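Local coordinates for enoyl-acyl carrier protein reductase (PDB 6KIA) that probably catalyses the NADH-dependent reduction of enoyl-acyl carrier protein in bacterial fatty acid synthesis and confers resistance to triclosan, at residues Ala265-Glu270 and Ala363-Asn368; Lys356-Phe361 and Pro367-Leu372; Arg177-Arg182 and Gln255-Tyr260; Ser190-Ser195 and Lys199-Asn204. All coordinates share one frame; numbering follows the deposited sequence.

Contact 1: Ala265-Glu270 and Ala363-Asn368; sequences AKMRLE and AWPMPN. With NAI (1,4-dihydronicotinamide adenine dinucleotide), chain D.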
# COMPACT_ATOMS: atom_id res chain seq x y z
N ALA A 265 8.23 5.71 -6.74
CA ALA A 265 8.10 4.26 -6.97
C ALA A 265 6.67 3.90 -7.34
O ALA A 265 6.44 3.04 -8.18
CB ALA A 265 8.55 3.48 -5.73
N LYS A 266 5.69 4.56 -6.72
CA LYS A 266 4.29 4.26 -7.06
C LYS A 266 3.98 4.71 -8.51
O LYS A 266 3.15 4.10 -9.18
CB LYS A 266 3.31 4.93 -6.09
CG LYS A 266 3.30 4.29 -4.68
CD LYS A 266 2.83 2.82 -4.77
CE LYS A 266 2.59 2.23 -3.38
NZ LYS A 266 2.21 0.78 -3.38
N MET A 267 4.62 5.78 -8.99
CA MET A 267 4.37 6.16 -10.38
C MET A 267 5.09 5.21 -11.35
O MET A 267 4.61 4.95 -12.47
CB MET A 267 4.76 7.62 -10.63
CG MET A 267 3.72 8.55 -10.01
SD MET A 267 4.06 10.31 -10.31
CE MET A 267 5.52 10.54 -9.32
N ARG A 268 6.21 4.65 -10.91
CA ARG A 268 6.87 3.64 -11.72
C ARG A 268 6.03 2.36 -11.78
O ARG A 268 5.92 1.72 -12.83
CB ARG A 268 8.25 3.33 -11.15
CG ARG A 268 9.06 2.37 -12.00
CD ARG A 268 10.46 2.16 -11.43
NE ARG A 268 11.25 1.31 -12.31
CZ ARG A 268 11.95 1.76 -13.35
NH1 ARG A 268 12.01 3.06 -13.63
NH2 ARG A 268 12.62 0.90 -14.10
N LEU A 269 5.38 2.04 -10.67
CA LEU A 269 4.43 0.92 -10.62
C LEU A 269 3.30 1.11 -11.63
O LEU A 269 2.96 0.17 -12.39
CB LEU A 269 3.86 0.80 -9.20
CG LEU A 269 2.79 -0.27 -8.96
CD1 LEU A 269 3.43 -1.66 -8.99
CD2 LEU A 269 2.07 -0.01 -7.63
N GLU A 270 2.74 2.31 -11.66
CA GLU A 270 1.72 2.64 -12.65
C GLU A 270 2.24 2.44 -14.08
O GLU A 270 1.56 1.85 -14.92
CB GLU A 270 1.25 4.08 -12.47
CG GLU A 270 0.47 4.29 -11.20
CD GLU A 270 0.21 5.75 -10.92
OE1 GLU A 270 0.90 6.60 -11.53
OE2 GLU A 270 -0.64 6.03 -10.06
N ALA A 363 2.78 18.10 -9.45
CA ALA A 363 3.97 18.25 -8.62
C ALA A 363 4.20 17.10 -7.65
O ALA A 363 5.21 17.07 -6.96
CB ALA A 363 3.90 19.58 -7.86
N TRP A 364 3.27 16.15 -7.61
CA TRP A 364 3.28 15.05 -6.64
C TRP A 364 4.44 14.08 -6.82
O TRP A 364 4.76 13.70 -7.95
CB TRP A 364 1.96 14.29 -6.75
CG TRP A 364 1.67 13.26 -5.69
CD1 TRP A 364 1.03 13.47 -4.51
CD2 TRP A 364 1.98 11.85 -5.73
NE1 TRP A 364 0.92 12.29 -3.81
CE2 TRP A 364 1.50 11.28 -4.54
CE3 TRP A 364 2.62 11.01 -6.67
CZ2 TRP A 364 1.62 9.93 -4.24
CZ3 TRP A 364 2.75 9.66 -6.38
CH2 TRP A 364 2.25 9.13 -5.18
N PRO A 365 5.08 13.65 -5.72
CA PRO A 365 4.90 14.11 -4.33
C PRO A 365 5.69 15.37 -4.04
O PRO A 365 6.86 15.48 -4.41
CB PRO A 365 5.45 12.94 -3.49
CG PRO A 365 6.46 12.28 -4.38
CD PRO A 365 6.05 12.55 -5.82
N MET A 366 5.05 16.34 -3.39
CA MET A 366 5.73 17.59 -3.08
C MET A 366 6.62 17.47 -1.83
O MET A 366 6.39 16.62 -0.98
CB MET A 366 4.70 18.70 -2.90
CG MET A 366 3.89 18.97 -4.17
SD MET A 366 2.53 20.13 -3.95
CE MET A 366 3.45 21.64 -3.62
N PRO A 367 7.65 18.32 -1.73
CA PRO A 367 8.40 18.40 -0.47
C PRO A 367 7.53 18.94 0.67
O PRO A 367 6.63 19.74 0.42
CB PRO A 367 9.54 19.38 -0.79
CG PRO A 367 9.62 19.42 -2.30
CD PRO A 367 8.23 19.16 -2.79
N ASN A 368 7.77 18.51 1.90
CA ASN A 368 7.00 19.06 3.00
C ASN A 368 7.62 20.42 3.39
O ASN A 368 8.63 20.83 2.82
CB ASN A 368 6.96 18.10 4.18
CG ASN A 368 8.33 17.79 4.72
OD1 ASN A 368 9.34 18.12 4.10
ND2 ASN A 368 8.37 17.16 5.89
PA NAI D . 1.25 -3.96 5.15
O1A NAI D . 0.20 -4.87 5.71
O2A NAI D . 2.45 -3.68 6.03
O5B NAI D . 1.69 -4.55 3.74
C5B NAI D . 3.01 -4.35 3.28
C4B NAI D . 3.17 -5.45 2.18
O4B NAI D . 4.56 -5.18 1.54
C3B NAI D . 3.19 -6.64 2.66
O3B NAI D . 2.46 -7.60 1.79
C2B NAI D . 4.79 -7.04 2.74
O2B NAI D . 4.93 -8.51 2.83
C1B NAI D . 5.28 -6.52 1.67
N9A NAI D . 6.69 -6.11 1.87
C8A NAI D . 7.30 -5.17 2.61
N7A NAI D . 8.61 -5.26 2.39
C5A NAI D . 8.81 -6.25 1.49
C6A NAI D . 10.01 -6.70 0.96
N6A NAI D . 11.39 -6.32 1.15
N1A NAI D . 9.98 -7.71 0.08
C2A NAI D . 8.78 -8.28 -0.28
N3A NAI D . 7.58 -7.82 0.25
C4A NAI D . 7.63 -6.79 1.15
O3 NAI D . 0.62 -2.47 4.80
PN NAI D . -0.35 -2.03 3.59
O1N NAI D . -1.61 -2.84 3.61
O2N NAI D . -0.57 -0.54 3.85
O5D NAI D . 0.45 -2.26 2.23
C5D NAI D . -0.08 -3.06 1.19
C4D NAI D . -0.09 -2.21 -0.10
O4D NAI D . -1.00 -1.27 0.02
C3D NAI D . 1.24 -1.48 -0.28
O3D NAI D . 1.74 -1.60 -1.56
C2D NAI D . 0.81 -0.01 -0.03
O2D NAI D . 1.82 0.89 -0.62
C1D NAI D . -0.38 0.06 -0.56
N1N NAI D . -1.16 1.20 -0.09
C2N NAI D . -1.21 1.55 1.24
C3N NAI D . -1.93 2.69 1.64
C7N NAI D . -2.04 3.08 3.11
O7N NAI D . -2.38 4.22 3.43
N7N NAI D . -1.74 2.12 4.10
C4N NAI D . -2.62 3.47 0.72
C5N NAI D . -2.61 3.07 -0.62
C6N NAI D . -1.88 1.95 -1.01
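At the NADH site of this Rossmann-clan reductase, K266 and M267 at the front of helix 263-278 meet the indole of W364, which projects from the loop ahead of helix 370-385. The main contact is Met-aromatic. M267 SD sits 5.2 Å from the centroid of the W364 six-membered ring and practically in its plane, so the sulfur addresses the ring edge instead of a face. Nearer the helix, M267 CG comes within 3.9 Å of W364 CZ3, the two side chains sliding past each other in opposite directions. A bend at the end of the methionine (chi3 -68°) turns its methyl back, placing CE 3.5 Å from W364 O and 4.1 Å from P365 CD. The W364-P365 peptide bond is cis, and P365 CB lies over one face of the preceding indole. The indole is further fixed by W364 NE1, bonded to T256 OG1, and by H242, which stacks on it and is itself hydrogen-bonded to E270 OE2.

K266 only brushes the indole, CB passing the edge at CH2, before its chain leads away to the cofactor. There NZ donates to both hydroxyls of the ribose next to the nicotinamide, 2.8 Å to O2D and 3.0 Å to O3D of NADH, and a third bond to Y239 O fixes its position. A lysine holding this diol is typical of the NAD(P)H site of short-chain-dehydrogenase-like enoyl reductases, and the spacing of K266 from Y257 is consistent with the Y-X8-K motif of FabV.

Contact 2: Lys356-Phe361 and Pro367-Leu372; sequences KGFRNF and PNTAEL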
# COMPACT_ATOMS: atom_id res chain seq x y z
N LYS A 356 -4.42 23.79 0.76
CA LYS A 356 -4.87 23.92 -0.62
C LYS A 356 -3.68 23.93 -1.57
O LYS A 356 -3.78 23.43 -2.69
CB LYS A 356 -5.69 25.20 -0.81
CG LYS A 356 -6.28 25.33 -2.20
CD LYS A 356 -6.81 26.73 -2.45
CE LYS A 356 -7.73 26.75 -3.66
NZ LYS A 356 -7.03 26.27 -4.87
N GLY A 357 -2.54 24.44 -1.08
CA GLY A 357 -1.32 24.48 -1.88
C GLY A 357 -0.75 23.12 -2.25
O GLY A 357 -0.02 22.98 -3.24
N PHE A 358 -1.07 22.10 -1.45
CA PHE A 358 -0.56 20.75 -1.73
C PHE A 358 -1.49 19.91 -2.61
O PHE A 358 -1.21 18.74 -2.85
CB PHE A 358 -0.27 20.01 -0.42
CG PHE A 358 0.86 20.59 0.35
CD1 PHE A 358 2.17 20.31 -0.00
CD2 PHE A 358 0.62 21.45 1.41
CE1 PHE A 358 3.23 20.87 0.69
CE2 PHE A 358 1.67 22.02 2.12
CZ PHE A 358 2.97 21.73 1.77
N ARG A 359 -2.56 20.51 -3.13
CA ARG A 359 -3.48 19.79 -4.03
C ARG A 359 -3.03 19.93 -5.48
O ARG A 359 -3.84 20.03 -6.40
CB ARG A 359 -4.92 20.30 -3.85
CG ARG A 359 -5.47 20.00 -2.47
CD ARG A 359 -6.99 19.86 -2.41
NE ARG A 359 -7.72 21.12 -2.58
CZ ARG A 359 -8.12 21.88 -1.56
NH1 ARG A 359 -7.80 21.53 -0.31
NH2 ARG A 359 -8.82 23.00 -1.77
N ASN A 360 -1.72 19.91 -5.65
CA ASN A 360 -1.07 20.01 -6.94
C ASN A 360 -0.68 18.63 -7.42
O ASN A 360 0.30 18.05 -6.96
CB ASN A 360 0.14 20.93 -6.81
CG ASN A 360 0.82 21.22 -8.14
OD1 ASN A 360 0.74 20.44 -9.09
ND2 ASN A 360 1.51 22.34 -8.19
N PHE A 361 -1.44 18.12 -8.38
CA PHE A 361 -1.27 16.76 -8.85
C PHE A 361 0.03 16.56 -9.64
O PHE A 361 0.73 15.57 -9.46
CB PHE A 361 -2.46 16.36 -9.71
CG PHE A 361 -2.48 14.91 -10.11
CD1 PHE A 361 -3.01 13.95 -9.25
CD2 PHE A 361 -1.96 14.50 -11.33
CE1 PHE A 361 -3.03 12.61 -9.61
CE2 PHE A 361 -1.97 13.16 -11.70
CZ PHE A 361 -2.51 12.21 -10.84
N PRO A 367 7.65 18.32 -1.73
CA PRO A 367 8.40 18.40 -0.47
C PRO A 367 7.53 18.94 0.67
O PRO A 367 6.63 19.74 0.42
CB PRO A 367 9.54 19.38 -0.79
CG PRO A 367 9.62 19.42 -2.30
CD PRO A 367 8.23 19.16 -2.79
N ASN A 368 7.77 18.51 1.90
CA ASN A 368 7.00 19.06 3.00
C ASN A 368 7.62 20.42 3.39
O ASN A 368 8.63 20.83 2.82
CB ASN A 368 6.96 18.10 4.18
CG ASN A 368 8.33 17.79 4.72
OD1 ASN A 368 9.34 18.12 4.10
ND2 ASN A 368 8.37 17.16 5.89
N THR A 369 6.96 21.12 4.30
CA THR A 369 7.44 22.42 4.79
C THR A 369 7.16 22.52 6.27
O THR A 369 6.37 21.75 6.82
CB THR A 369 6.73 23.61 4.10
OG1 THR A 369 5.34 23.58 4.43
CG2 THR A 369 6.92 23.58 2.59
N ALA A 370 7.79 23.48 6.93
CA ALA A 370 7.55 23.70 8.35
C ALA A 370 6.08 24.05 8.63
O ALA A 370 5.52 23.61 9.64
CB ALA A 370 8.48 24.81 8.87
N GLU A 371 5.47 24.86 7.77
CA GLU A 371 4.06 25.25 7.92
C GLU A 371 3.14 24.01 7.83
O GLU A 371 2.17 23.85 8.61
CB GLU A 371 3.66 26.27 6.85
CG GLU A 371 4.38 27.61 6.94
CD GLU A 371 5.84 27.54 6.53
OE1 GLU A 371 6.19 26.72 5.64
OE2 GLU A 371 6.65 28.31 7.09
N LEU A 372 3.46 23.16 6.86
CA LEU A 372 2.71 21.93 6.66
C LEU A 372 2.82 21.08 7.92
O LEU A 372 1.81 20.59 8.43
CB LEU A 372 3.22 21.13 5.46
CG LEU A 372 2.56 19.75 5.32
CD1 LEU A 372 1.03 19.88 5.11
CD2 LEU A 372 3.24 18.93 4.24
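F358, third residue of a type I turn from K356 to R359, packs against L372 in the first turn of helix 370-385, next to the N-cap that starts this helix. The tight part is the pairing of these two buried side chains. L372 lies over one face of the phenyl ring in a CH-pi contact: its CD2 is 4.1 Å from the ring centroid and 25° off the normal, displaced toward the rim. The other branch follows the same side of the ring, CD1 coming within 3.7 Å of F358 CE2, while L372 CB reaches 3.7 Å from F358 CZ. The leucine therefore grips the outer half of the ring with its stem as well as both methyls, a fit produced by CG standing anti to the backbone N (chi1 173°). T258, from the loop after strand 251-255, also touches F358.

Away from this pair the contact thins out quickly. Within these segments two polar atoms lie at the ring edge, near its plane: P367 O stands 3.6 Å from F358 CE1, and T369 OG1 is 4.0 Å from F358 CZ. The side chain of P367 starts away from F358, and this exposed residue rests on S189 and S190 of helix 189-194. Exposed K356 and G357 at the head of the turn, and E371 on the helix, mark the solvent side. N368, by contrast, is buried, its OD1 taking a hydrogen bond from S189 N. The threonine hydroxyl that borders the phenyl edge also caps the helix, T369 OG1 accepting from L372 N at 3.1 Å with an N-H...O angle of 159°.

Contact 3: Arg177-Arg182 and Gln255-Tyr260; sequences RIYKGR and QTYTSY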
# COMPACT_ATOMS: atom_id res chain seq x y z
N ARG A 177 12.28 13.00 12.56
CA ARG A 177 12.30 14.43 12.27
C ARG A 177 11.49 14.78 11.01
O ARG A 177 10.75 15.76 10.98
CB ARG A 177 13.74 14.92 12.13
CG ARG A 177 14.45 15.10 13.47
CD ARG A 177 15.74 15.88 13.33
NE ARG A 177 15.52 17.24 12.83
CZ ARG A 177 16.49 18.07 12.47
NH1 ARG A 177 17.76 17.68 12.56
NH2 ARG A 177 16.21 19.29 12.02
N ILE A 178 11.62 13.96 9.98
CA ILE A 178 10.93 14.25 8.72
C ILE A 178 9.42 14.08 8.84
O ILE A 178 8.65 14.89 8.32
CB ILE A 178 11.45 13.37 7.58
CG1 ILE A 178 12.90 13.73 7.26
CG2 ILE A 178 10.59 13.55 6.33
CD1 ILE A 178 13.54 12.82 6.27
N TYR A 179 8.99 13.05 9.56
CA TYR A 179 7.58 12.71 9.57
C TYR A 179 6.86 13.34 10.75
O TYR A 179 5.64 13.59 10.65
CB TYR A 179 7.41 11.18 9.61
CG TYR A 179 7.91 10.49 8.37
CD1 TYR A 179 7.65 11.01 7.10
CD2 TYR A 179 8.67 9.32 8.45
CE1 TYR A 179 8.11 10.39 5.96
CE2 TYR A 179 9.14 8.69 7.31
CZ TYR A 179 8.86 9.23 6.07
OH TYR A 179 9.32 8.62 4.92
N LYS A 180 7.58 13.63 11.84
CA LYS A 180 6.94 14.17 13.05
C LYS A 180 7.48 15.52 13.55
O LYS A 180 6.92 16.11 14.47
CB LYS A 180 7.06 13.16 14.21
CG LYS A 180 6.55 11.76 13.90
CD LYS A 180 6.84 10.81 15.06
CE LYS A 180 6.05 9.51 14.93
NZ LYS A 180 6.36 8.75 13.67
N GLY A 181 8.54 16.02 12.93
CA GLY A 181 9.24 17.19 13.44
C GLY A 181 8.57 18.52 13.17
O GLY A 181 8.12 18.80 12.06
N ARG A 182 8.47 19.33 14.22
CA ARG A 182 7.95 20.68 14.13
C ARG A 182 8.95 21.68 14.69
O ARG A 182 9.84 21.30 15.46
CB ARG A 182 6.64 20.78 14.91
CG ARG A 182 5.44 20.24 14.19
CD ARG A 182 4.18 20.56 14.98
NE ARG A 182 4.10 19.71 16.17
CZ ARG A 182 3.11 19.74 17.05
NH1 ARG A 182 3.13 18.92 18.09
NH2 ARG A 182 2.10 20.59 16.89
N GLN A 255 -6.74 14.96 -3.23
CA GLN A 255 -5.77 15.51 -2.31
C GLN A 255 -4.80 14.38 -1.99
O GLN A 255 -4.92 13.28 -2.54
CB GLN A 255 -6.46 16.07 -1.06
CG GLN A 255 -7.44 15.11 -0.38
CD GLN A 255 -6.73 14.06 0.47
OE1 GLN A 255 -6.17 14.37 1.52
NE2 GLN A 255 -6.73 12.82 -0.01
N THR A 256 -3.86 14.65 -1.10
CA THR A 256 -2.81 13.67 -0.78
C THR A 256 -2.23 13.94 0.60
O THR A 256 -2.29 15.06 1.08
CB THR A 256 -1.67 13.69 -1.81
OG1 THR A 256 -0.73 12.64 -1.54
CG2 THR A 256 -0.92 15.05 -1.76
N TYR A 257 -1.62 12.91 1.19
CA TYR A 257 -0.66 13.10 2.27
C TYR A 257 0.65 13.60 1.66
O TYR A 257 1.09 13.09 0.62
CB TYR A 257 -0.41 11.77 3.01
CG TYR A 257 0.81 11.80 3.90
CD1 TYR A 257 0.74 12.30 5.19
CD2 TYR A 257 2.05 11.34 3.44
CE1 TYR A 257 1.86 12.35 6.02
CE2 TYR A 257 3.16 11.38 4.24
CZ TYR A 257 3.07 11.89 5.54
OH TYR A 257 4.21 11.91 6.32
N THR A 258 1.28 14.57 2.30
CA THR A 258 2.60 15.09 1.91
C THR A 258 3.52 14.98 3.14
O THR A 258 3.11 15.31 4.26
CB THR A 258 2.50 16.56 1.41
OG1 THR A 258 1.62 16.65 0.28
CG2 THR A 258 3.87 17.13 1.01
N SER A 259 4.77 14.51 2.98
CA SER A 259 5.34 14.18 1.68
C SER A 259 5.48 12.66 1.53
O SER A 259 6.13 11.98 2.35
CB SER A 259 6.70 14.90 1.54
OG SER A 259 7.45 14.43 0.44
N TYR A 260 4.87 12.11 0.48
CA TYR A 260 4.85 10.66 0.31
C TYR A 260 6.10 10.17 -0.41
O TYR A 260 6.20 10.24 -1.63
CB TYR A 260 3.59 10.27 -0.45
CG TYR A 260 3.38 8.80 -0.58
CD1 TYR A 260 2.94 8.04 0.49
CD2 TYR A 260 3.61 8.17 -1.80
CE1 TYR A 260 2.75 6.67 0.36
CE2 TYR A 260 3.41 6.81 -1.94
CZ TYR A 260 2.99 6.07 -0.86
OH TYR A 260 2.80 4.71 -1.02
O HOH W 1 4.05 12.82 8.78
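Y257 OH donates a short hydrogen bond of 2.6 Å to a water, which in turn donates to Y179 O, again at 2.6 Å. This bridge joins the last turn of helix 169-180 to the loop between strand 251-255 and helix 263-278. The water lies in the plane of the Y257 ring, at its edge, the bond leaving the hydroxyl at an angle of about 119° to CZ. The two tyrosine side chains cross at about a right angle, and Y257 OH also approaches Y179 CD1 obliquely, at 3.6 Å. Farther along the same ring, S259 O lies near the plane at the edge, 4.4 Å from Y179 CE1, while Y179 OH is tied to T261 OG1.

The loop itself is well braced. T256 OG1 donates to Y257 O at 2.9 Å from above the carbonyl plane and is also bonded to Y241 OH. A cis peptide bond precedes S259, whose OG pairs with M366 O. Y260, whose side chain starts away from the helix, touches NADH, and the Y257 side chain comes within about 8 Å of the cofactor, nearest atoms. Y257 precedes the NADH-binding K266 by nine residues, a separation consistent with the active-site pattern of FabV-type enoyl reductases.

Contact 4: Ser190-Ser195 and Lys199-Asn204; sequences SALLNS and KLILMN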
# COMPACT_ATOMS: atom_id res chain seq x y z
N SER A 190 13.18 17.04 1.39
CA SER A 190 14.24 17.35 0.45
C SER A 190 15.63 17.09 1.03
O SER A 190 16.54 16.68 0.30
CB SER A 190 14.13 18.80 -0.02
OG SER A 190 13.05 18.93 -0.92
N ALA A 191 15.79 17.35 2.32
CA ALA A 191 17.08 17.11 2.99
C ALA A 191 17.45 15.62 2.91
O ALA A 191 18.61 15.26 2.65
CB ALA A 191 17.03 17.58 4.44
N LEU A 192 16.47 14.75 3.13
CA LEU A 192 16.73 13.33 2.98
C LEU A 192 16.99 12.97 1.53
O LEU A 192 17.96 12.28 1.20
CB LEU A 192 15.54 12.50 3.50
CG LEU A 192 15.67 10.99 3.31
CD1 LEU A 192 16.87 10.45 4.04
CD2 LEU A 192 14.38 10.26 3.73
N LEU A 193 16.09 13.40 0.65
CA LEU A 193 16.13 12.92 -0.73
C LEU A 193 17.38 13.41 -1.50
O LEU A 193 17.83 12.75 -2.43
CB LEU A 193 14.85 13.31 -1.48
CG LEU A 193 13.56 12.63 -1.00
CD1 LEU A 193 12.53 12.60 -2.11
CD2 LEU A 193 13.81 11.22 -0.47
N ASN A 194 17.94 14.55 -1.10
CA ASN A 194 19.14 15.05 -1.77
C ASN A 194 20.43 14.41 -1.26
O ASN A 194 21.48 14.50 -1.91
CB ASN A 194 19.25 16.57 -1.62
CG ASN A 194 18.13 17.31 -2.33
OD1 ASN A 194 17.59 16.83 -3.33
ND2 ASN A 194 17.79 18.49 -1.82
N SER A 195 20.37 13.77 -0.11
CA SER A 195 21.55 13.08 0.41
C SER A 195 21.77 11.74 -0.32
O SER A 195 20.85 11.21 -0.94
CB SER A 195 21.41 12.83 1.91
OG SER A 195 20.39 11.87 2.16
N LYS A 199 19.06 8.91 -1.72
CA LYS A 199 19.16 8.35 -3.07
C LYS A 199 19.17 6.82 -3.04
O LYS A 199 18.50 6.17 -3.85
CB LYS A 199 20.41 8.91 -3.77
CG LYS A 199 20.23 10.36 -4.14
CD LYS A 199 21.49 11.03 -4.71
CE LYS A 199 21.21 12.52 -4.96
NZ LYS A 199 22.39 13.31 -5.47
N LEU A 200 19.90 6.27 -2.08
CA LEU A 200 19.95 4.82 -1.90
C LEU A 200 18.57 4.26 -1.53
O LEU A 200 18.10 3.27 -2.12
CB LEU A 200 20.96 4.46 -0.81
CG LEU A 200 20.99 2.99 -0.41
CD1 LEU A 200 21.32 2.13 -1.63
CD2 LEU A 200 22.00 2.77 0.70
N ILE A 201 17.94 4.91 -0.56
CA ILE A 201 16.59 4.53 -0.13
C ILE A 201 15.60 4.56 -1.29
O ILE A 201 14.84 3.62 -1.47
CB ILE A 201 16.10 5.42 1.01
CG1 ILE A 201 16.92 5.12 2.27
CG2 ILE A 201 14.61 5.20 1.27
CD1 ILE A 201 16.67 6.07 3.40
N LEU A 202 15.63 5.61 -2.11
CA LEU A 202 14.74 5.70 -3.28
C LEU A 202 15.00 4.57 -4.29
O LEU A 202 14.07 4.08 -4.92
CB LEU A 202 14.90 7.06 -3.96
CG LEU A 202 14.27 8.28 -3.27
CD1 LEU A 202 14.77 9.54 -3.95
CD2 LEU A 202 12.77 8.22 -3.37
N MET A 203 16.27 4.19 -4.48
CA MET A 203 16.58 3.04 -5.33
C MET A 203 15.93 1.75 -4.78
O MET A 203 15.33 0.94 -5.53
CB MET A 203 18.10 2.87 -5.45
CG MET A 203 18.77 4.04 -6.11
SD MET A 203 20.56 3.86 -6.10
CE MET A 203 20.72 2.11 -6.33
N ASN A 204 16.03 1.59 -3.46
CA ASN A 204 15.43 0.40 -2.85
C ASN A 204 13.91 0.42 -2.95
O ASN A 204 13.29 -0.62 -3.18
CB ASN A 204 15.86 0.29 -1.38
CG ASN A 204 16.08 -1.15 -0.95
OD1 ASN A 204 16.42 -2.02 -1.76
ND2 ASN A 204 15.88 -1.41 0.33
O HOH W 2 23.74 13.43 -2.81
O HOH W 3 21.52 15.73 -4.97
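K199, in the first turn of helix 196-219, lies along the C-terminal end of helix 189-194, the two joined at a sharp corner by the N-cap residue S195. The short helical segments run at 81° to each other, their axes approaching to 9.2 Å. From its CB, which touches S195 O, the lysine runs as an extended chain across a row of backbone carbonyls. CG passes 3.4 Å from S195 O and also meets L193 O; CD still borders S195 O; CE has moved on to N194 O, 3.6 Å away. The placement of CG beside the backbone N (chi1 -72°) starts the chain in this direction. At the tip, NZ reaches N194 O through two waters instead of directly. In one bridge K199 NZ donates to the water at 3.0 Å, and that water donates to N194 O at 2.7 Å; the other runs the same way. An amino group close to a helix C terminus is probably favoured by the partial negative charge there.

On the inner side of the corner the packing is apolar. L193 and L202 cross at about a right angle, with L193 CD2 4.0 Å from L202 CD1. Beside them L192 CD1 meets I201 CD1 more loosely, and both residues also rest on F171 of helix 169-180.

The corner is locked by S195. S195 O accepts from K199 N (3.0 Å, 159°), an opening bond of the new helix, and S195 OG caps G198 N. That same hydroxyl donates back to the old helix, S195 OG lying 2.6 Å from L192 O, which also accepts from S195 N.

Following the chain from the N terminus, the first segment met is 177-182, at the end of helix 169-180, which opens contact 3. Contact 4 then closes a very short loop, the corner between helices 189-194 and 196-219, wholly nested within the long loop that contact 3 closes at 255-260; I178 packs on L192 to join the two. Contact 1 opens only afterwards, on helix 263-278, in series with contact 3. Contact 2 opens within the loop of contact 1, and both end on the same stretch, sharing P367 and N368. The 363-372 region is thus a common seam, linking the cofactor-binding helix to helices 189-194 and 370-385.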